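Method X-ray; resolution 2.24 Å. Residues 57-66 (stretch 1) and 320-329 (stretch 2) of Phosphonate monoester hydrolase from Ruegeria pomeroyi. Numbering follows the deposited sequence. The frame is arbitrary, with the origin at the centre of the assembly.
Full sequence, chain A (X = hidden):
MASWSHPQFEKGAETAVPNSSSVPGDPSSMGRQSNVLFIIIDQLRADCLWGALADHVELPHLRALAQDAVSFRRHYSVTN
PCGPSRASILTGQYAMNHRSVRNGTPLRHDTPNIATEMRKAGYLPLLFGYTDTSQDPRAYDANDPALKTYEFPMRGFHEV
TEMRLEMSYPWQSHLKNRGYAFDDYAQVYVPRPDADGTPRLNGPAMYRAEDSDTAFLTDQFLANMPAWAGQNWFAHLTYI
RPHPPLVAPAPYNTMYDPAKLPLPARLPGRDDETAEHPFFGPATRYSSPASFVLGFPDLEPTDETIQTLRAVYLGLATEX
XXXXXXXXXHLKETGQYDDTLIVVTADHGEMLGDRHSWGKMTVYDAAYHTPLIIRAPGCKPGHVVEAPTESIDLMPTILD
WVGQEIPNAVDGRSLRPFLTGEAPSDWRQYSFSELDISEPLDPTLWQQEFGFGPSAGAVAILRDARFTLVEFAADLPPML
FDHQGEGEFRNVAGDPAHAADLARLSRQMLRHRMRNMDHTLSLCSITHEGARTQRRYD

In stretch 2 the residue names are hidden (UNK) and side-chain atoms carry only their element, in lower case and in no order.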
# COMPACT_ATOMS: atom_id res chain seq x y z
N VAL A 57 11.74 25.76 -43.59
CA VAL A 57 10.57 24.97 -43.21
C VAL A 57 9.36 25.88 -42.90
O VAL A 57 9.50 26.94 -42.29
CB VAL A 57 10.90 23.93 -42.08
CG1 VAL A 57 11.33 24.60 -40.77
CG2 VAL A 57 9.73 22.96 -41.85
N GLU A 58 8.17 25.45 -43.34
CA GLU A 58 6.93 26.17 -43.12
C GLU A 58 6.26 25.65 -41.88
O GLU A 58 5.86 24.49 -41.86
CB GLU A 58 5.97 26.06 -44.33
CG GLU A 58 6.57 26.42 -45.68
CD GLU A 58 7.20 27.79 -45.82
OE1 GLU A 58 6.55 28.78 -45.42
OE2 GLU A 58 8.33 27.87 -46.34
N LEU A 59 6.15 26.50 -40.84
CA LEU A 59 5.48 26.16 -39.58
C LEU A 59 4.47 27.29 -39.23
O LEU A 59 4.58 27.89 -38.15
CB LEU A 59 6.49 25.91 -38.44
CG LEU A 59 7.53 24.78 -38.65
CD1 LEU A 59 8.53 24.75 -37.49
CD2 LEU A 59 6.86 23.40 -38.80
N PRO A 60 3.49 27.60 -40.12
CA PRO A 60 2.61 28.75 -39.87
C PRO A 60 1.75 28.73 -38.63
O PRO A 60 1.54 29.80 -38.06
CB PRO A 60 1.76 28.81 -41.15
CG PRO A 60 1.79 27.44 -41.68
CD PRO A 60 3.19 27.02 -41.44
N HIS A 61 1.21 27.56 -38.24
CA HIS A 61 0.33 27.47 -37.08
C HIS A 61 1.06 27.62 -35.77
O HIS A 61 0.58 28.34 -34.89
CB HIS A 61 -0.57 26.22 -37.15
CG HIS A 61 -1.52 26.27 -38.28
ND1 HIS A 61 -2.62 27.10 -38.27
CD2 HIS A 61 -1.51 25.58 -39.45
CE1 HIS A 61 -3.26 26.88 -39.41
NE2 HIS A 61 -2.62 25.98 -40.15
N LEU A 62 2.26 27.03 -35.67
CA LEU A 62 3.16 27.16 -34.51
C LEU A 62 3.70 28.60 -34.41
O LEU A 62 3.81 29.15 -33.32
CB LEU A 62 4.30 26.13 -34.57
CG LEU A 62 3.90 24.66 -34.37
CD1 LEU A 62 4.96 23.72 -34.89
CD2 LEU A 62 3.59 24.35 -32.91
N ARG A 63 3.99 29.22 -35.55
CA ARG A 63 4.48 30.60 -35.61
C ARG A 63 3.36 31.61 -35.35
O ARG A 63 3.61 32.66 -34.76
CB ARG A 63 5.20 30.88 -36.94
CG ARG A 63 6.60 30.29 -36.98
CD ARG A 63 7.24 30.29 -38.35
NE ARG A 63 8.42 29.42 -38.38
CZ ARG A 63 8.92 28.85 -39.48
NH1 ARG A 63 8.35 29.05 -40.66
NH2 ARG A 63 9.98 28.06 -39.39
N ALA A 64 2.10 31.26 -35.72
CA ALA A 64 0.94 32.11 -35.44
C ALA A 64 0.66 32.08 -33.96
O ALA A 64 0.41 33.14 -33.37
CB ALA A 64 -0.28 31.65 -36.24
N LEU A 65 0.76 30.88 -33.32
CA LEU A 65 0.57 30.74 -31.87
C LEU A 65 1.62 31.51 -31.10
O LEU A 65 1.27 32.20 -30.14
CB LEU A 65 0.53 29.26 -31.44
CG LEU A 65 0.31 29.00 -29.93
CD1 LEU A 65 -1.16 29.29 -29.51
CD2 LEU A 65 0.73 27.59 -29.56
N ALA A 66 2.91 31.44 -31.53
CA ALA A 66 4.02 32.18 -30.91
C ALA A 66 3.75 33.70 -30.96
O ALA A 66 4.02 34.41 -29.99
CB ALA A 66 5.33 31.85 -31.62
N UNK A 320 2.86 18.10 -39.10
CA UNK A 320 2.46 18.23 -37.69
C UNK A 320 1.84 19.62 -37.49
O UNK A 320 0.77 19.74 -36.87
c UNK A 320 3.95 16.46 -36.64
c UNK A 320 3.46 18.57 -35.34
c UNK A 320 3.66 17.96 -36.73
N UNK A 321 2.50 20.65 -38.05
CA UNK A 321 2.02 22.02 -38.03
C UNK A 321 0.60 22.17 -38.57
O UNK A 321 -0.20 22.78 -37.89
c UNK A 321 2.64 24.39 -38.53
o UNK A 321 1.80 24.96 -39.27
c UNK A 321 2.96 22.95 -38.80
o UNK A 321 3.14 24.93 -37.54
N UNK A 322 0.28 21.63 -39.78
CA UNK A 322 -1.06 21.70 -40.41
C UNK A 322 -2.14 21.12 -39.49
O UNK A 322 -3.20 21.72 -39.35
c UNK A 322 -1.08 20.98 -41.78
o UNK A 322 -0.01 21.45 -42.61
c UNK A 322 -2.41 21.13 -42.52
N UNK A 323 -1.86 19.97 -38.86
CA UNK A 323 -2.78 19.32 -37.94
C UNK A 323 -2.96 20.05 -36.60
O UNK A 323 -4.05 20.00 -36.06
n UNK A 323 -2.87 16.10 -41.00
n UNK A 323 -4.14 16.78 -39.35
c UNK A 323 -2.04 16.67 -40.06
c UNK A 323 -4.11 16.18 -40.53
c UNK A 323 -2.49 17.81 -37.79
c UNK A 323 -2.84 17.07 -39.04
N UNK A 324 -1.93 20.77 -36.12
CA UNK A 324 -2.00 21.59 -34.88
C UNK A 324 -2.93 22.80 -35.13
O UNK A 324 -3.64 23.20 -34.22
c UNK A 324 1.50 20.89 -33.15
c UNK A 324 -0.62 23.18 -33.32
c UNK A 324 0.05 20.74 -33.63
c UNK A 324 -0.58 21.96 -34.31
N UNK A 325 -2.95 23.31 -36.36
CA UNK A 325 -3.86 24.38 -36.78
C UNK A 325 -5.33 23.99 -36.63
O UNK A 325 -6.16 24.82 -36.25
N UNK A 326 -5.65 22.72 -36.89
CA UNK A 326 -6.99 22.14 -36.73
C UNK A 326 -7.39 22.08 -35.26
O UNK A 326 -8.56 22.25 -34.96
c UNK A 326 -6.90 20.62 -38.84
n UNK A 326 -6.90 16.35 -38.79
c UNK A 326 -6.70 19.16 -39.22
n UNK A 326 -7.94 18.40 -39.04
n UNK A 326 -9.18 16.49 -38.72
c UNK A 326 -7.05 20.73 -37.33
c UNK A 326 -8.01 17.08 -38.85
N UNK A 327 -6.42 21.77 -34.36
CA UNK A 327 -6.60 21.71 -32.90
C UNK A 327 -6.92 23.13 -32.37
O UNK A 327 -7.86 23.30 -31.61
c UNK A 327 -5.39 21.05 -32.19
c UNK A 327 -5.17 19.61 -32.66
c UNK A 327 -5.55 21.09 -30.67
N UNK A 328 -6.14 24.14 -32.82
CA UNK A 328 -6.35 25.55 -32.48
C UNK A 328 -7.71 26.02 -33.00
O UNK A 328 -8.44 26.63 -32.23
c UNK A 328 -3.79 26.09 -32.38
c UNK A 328 -5.17 26.47 -33.00
c UNK A 328 -3.69 26.07 -30.78
c UNK A 328 -5.49 27.97 -32.83
N UNK A 329 -8.05 25.72 -34.29
CA UNK A 329 -9.32 26.08 -34.92
C UNK A 329 -10.51 25.54 -34.13
O UNK A 329 -11.48 26.27 -33.96
c UNK A 329 -9.38 25.57 -36.37

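Position 320 lies in a helix that begins earlier in the chain and continues past 329. Its side chain is three carbons, the first carrying the other two, and it makes no contact with stretch 1. A fork at CB with two carbon arms and no further atoms is Val320.

Position 321 carries two carbons, the second bearing two oxygens. CA to CB points toward stretch 1, and the oxygens meet the start of helix 60-66: one lies 2.9 Å from His61 N, the other 2.9 Å from Leu62 N. A carboxylate one methylene from the backbone is Asp321; a glutamate would have a further carbon. The two hydrogen bonds, His61 N to Asp321 OD2 and Leu62 N to Asp321 OD1, are nearly straight, at 164° and 163°.

At position 322 a single carbon carries one oxygen and one carbon, and its CA-to-CB bond points away from stretch 1. Such a branched hydroxyl side chain is Thr322. Its backbone makes the approach instead, with CA 4.0 Å from His61 CD2.

Position 323 has one carbon followed by a five-membered ring of three carbons and two nitrogens, an imidazole, so it is His323. Its CA-to-CB bond points away from stretch 1, and it makes no contact there.

Four carbons make up position 324, forked at the first, with one arm two carbons long. This is the branching of isoleucine rather than leucine, which forks at its second carbon: Ile324. The tip of its long arm, CD1, lies 4.0 Å from Leu62 CD2.

No side-chain atom is present at position 325, which is therefore Gly325. Its CA sits over one face of the His61 ring, 3.4 Å from the ring centroid formed by CG, ND1, CD2, CE1 and NE2, in a CH-pi contact. An ideal CB here would point toward stretch 1 and lie only 2.4 Å from His61 CE1, a clash, so the bare backbone makes room for the imidazole.

At position 326 three carbons lead to a nitrogen and then to a carbon carrying two more nitrogens, a guanidinium group. This is Arg326, whose CA-to-CB bond points away from stretch 1; its NH1 donates a hydrogen bond to His323 ND1 at 2.8 Å.

Position 327 repeats the three-carbon fork and is Val327, out of reach of stretch 1. Position 328 again has four carbons forked at the first, with one two-carbon arm: Ile328, whose CD1 lies 4.3 Å from Leu65 CD1. The single carbon at position 329 identifies Ala329, which makes no contact.

The two helices approach to 8.2 Å between axes, with their directions 50° apart. Asp321 anchors the contact by accepting from backbone amides in the first turn of helix 60-66, which lack acceptors from a preceding helical turn. One turn on, His61 packs on Gly325, where the CA atoms come within 5.2 Å, while Leu62 with Ile324 and Leu65 with Ile328 supply apolar packing.

Stretch 2, residues 320-329: VDTHIGRVIA
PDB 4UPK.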